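Local coordinates for protein AvGluR1 ligand binding domain (Adineta vaga, PDB 4IO6) that probably serves as the extracellular ligand-binding clamshell of a glutamate-gated ion channel, closing on amino acids such as glutamate and methionine, at residues Ser106-Met111 with Gly199-Lys204. Numbering follows the deposited sequence. Where two conformers were deposited one is given.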
# COMPACT_ATOMS: atom_id res chain seq x y z
N SER A 106 -2.20 -9.41 1.08
CA SER A 106 -2.75 -10.26 0.01
C SER A 106 -3.33 -11.46 0.76
O SER A 106 -3.11 -11.61 1.97
CB SER A 106 -1.67 -10.66 -1.00
OG SER A 106 -0.58 -11.30 -0.36
N MET A 107 -4.05 -12.34 0.06
CA MET A 107 -4.61 -13.54 0.68
C MET A 107 -3.94 -14.81 0.19
O MET A 107 -3.35 -14.84 -0.90
CB MET A 107 -6.12 -13.61 0.41
CG MET A 107 -6.88 -12.57 1.20
SD MET A 107 -8.68 -12.84 1.11
CE MET A 107 -9.11 -11.97 -0.38
N ARG A 108 -4.03 -15.85 1.01
CA ARG A 108 -3.55 -17.18 0.67
C ARG A 108 -4.65 -18.21 0.91
O ARG A 108 -5.53 -17.99 1.75
CB ARG A 108 -2.36 -17.60 1.55
CG ARG A 108 -1.10 -16.72 1.50
CD ARG A 108 -0.33 -16.79 0.20
NE ARG A 108 -0.06 -18.11 -0.37
CZ ARG A 108 0.97 -18.91 -0.09
NH1 ARG A 108 1.86 -18.58 0.83
NH2 ARG A 108 1.08 -20.08 -0.73
N ILE A 109 -4.55 -19.33 0.20
CA ILE A 109 -5.39 -20.50 0.45
C ILE A 109 -4.80 -21.33 1.59
O ILE A 109 -3.60 -21.66 1.57
CB ILE A 109 -5.49 -21.35 -0.81
CG1 ILE A 109 -6.07 -20.51 -1.95
CG2 ILE A 109 -6.35 -22.58 -0.56
CD1 ILE A 109 -5.90 -21.14 -3.32
N LEU A 110 -5.64 -21.60 2.59
CA LEU A 110 -5.31 -22.43 3.77
C LEU A 110 -5.92 -23.82 3.63
O LEU A 110 -7.07 -23.93 3.24
CB LEU A 110 -5.94 -21.79 4.99
CG LEU A 110 -5.65 -22.48 6.33
CD1 LEU A 110 -4.16 -22.39 6.72
CD2 LEU A 110 -6.51 -21.86 7.44
N MET A 111 -5.17 -24.86 3.97
CA MET A 111 -5.67 -26.24 3.84
C MET A 111 -4.93 -27.16 4.77
O MET A 111 -3.92 -26.78 5.32
CB MET A 111 -5.49 -26.73 2.40
CG MET A 111 -4.04 -26.89 1.96
SD MET A 111 -3.98 -27.51 0.25
CE MET A 111 -2.27 -27.99 0.11
N GLY A 199 -0.61 -22.20 -3.36
CA GLY A 199 -1.00 -21.33 -4.46
C GLY A 199 -0.36 -19.95 -4.42
O GLY A 199 0.31 -19.57 -3.46
N GLU A 200 -0.59 -19.19 -5.49
CA GLU A 200 -0.13 -17.82 -5.57
C GLU A 200 -0.95 -16.94 -4.64
O GLU A 200 -2.11 -17.25 -4.36
CB GLU A 200 -0.27 -17.30 -6.99
CG GLU A 200 0.76 -17.85 -7.96
CD GLU A 200 2.18 -17.47 -7.55
OE1 GLU A 200 2.51 -16.26 -7.59
OE2 GLU A 200 2.95 -18.37 -7.16
N ASP A 201 -0.34 -15.86 -4.19
CA ASP A 201 -1.06 -14.84 -3.44
C ASP A 201 -2.19 -14.34 -4.34
O ASP A 201 -2.14 -14.47 -5.57
CB ASP A 201 -0.14 -13.67 -3.06
CG ASP A 201 1.22 -14.12 -2.50
OD1 ASP A 201 1.34 -15.29 -2.07
OD2 ASP A 201 2.17 -13.31 -2.48
N PHE A 202 -3.23 -13.79 -3.73
CA PHE A 202 -4.29 -13.16 -4.52
C PHE A 202 -4.91 -11.97 -3.75
O PHE A 202 -4.70 -11.80 -2.57
CB PHE A 202 -5.36 -14.17 -4.94
CG PHE A 202 -6.02 -14.90 -3.81
CD1 PHE A 202 -5.38 -15.96 -3.19
CD2 PHE A 202 -7.29 -14.53 -3.37
CE1 PHE A 202 -6.00 -16.62 -2.13
CE2 PHE A 202 -7.91 -15.19 -2.35
CZ PHE A 202 -7.26 -16.23 -1.70
N ASP A 203 -5.64 -11.13 -4.47
CA ASP A 203 -6.32 -9.98 -3.88
C ASP A 203 -5.37 -9.04 -3.14
O ASP A 203 -5.56 -8.71 -1.95
CB ASP A 203 -7.46 -10.44 -2.96
CG ASP A 203 -8.49 -9.37 -2.74
OD1 ASP A 203 -8.90 -8.75 -3.74
OD2 ASP A 203 -8.87 -9.13 -1.56
N LYS A 204 -4.33 -8.59 -3.84
CA LYS A 204 -3.40 -7.63 -3.26
C LYS A 204 -4.21 -6.42 -2.78
O LYS A 204 -5.12 -5.91 -3.49
CB LYS A 204 -2.36 -7.20 -4.29
CG LYS A 204 -1.63 -8.34 -4.98
CD LYS A 204 -0.26 -8.60 -4.40
CE LYS A 204 0.67 -9.22 -5.45
NZ LYS A 204 0.07 -10.41 -6.12
O HOH W 1 -2.40 -18.69 -2.01
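In the lobe of the ligand-binding clamshell that carries Asp-180, Met-107 and Phe-202 form an antiparallel hydrogen-bonded pair beside the amino acid pocket. Met-107 N gives a nearly straight bond to Phe-202 O, 2.8 Å long. Phe-202 N returns a bond of 3.0 Å to Met-107 O, with the donor tilted from the carbonyl plane. Both side chains lie on the same face of the sheet. Met-107 CB sits over one face of the Phe-202 ring, 3.8 Å from its centroid, a CH-pi contact. The sulfur of Met-107 approaches the same ring obliquely, a Met-aromatic contact. With chi3 at -86° the chain then bends, and CE lies alongside the Asp-203 side chain. Met-107 also touches the bound methionine, while Phe-178 meets the Phe-202 ring edge-to-face.

Beyond this pair the two strands diverge, and a water and Arg-108 span the gap. The water accepts from Ile-109 N and from Arg-108 NE, and donates to Glu-200 O at 2.8 Å. Bends at chi2 and chi3 fold the arginine back toward 199-204. There Arg-108 NH2 makes a weak hydrogen bond of 2.9 Å to Gly-199 O. Asp-201 OD1 is 3.6 Å from Arg-108 NE, well out of the guanidinium plane, so this salt bridge rests on charge alone. Ile-109 CG1 packs against Phe-202 CE1 at 3.9 Å.

Strand 103-112 also pairs with strands 176-180 and 195-198. The arrangement is that of a sheet in one lobe of the two-lobed periplasmic-binding-protein fold shared by glutamate receptors.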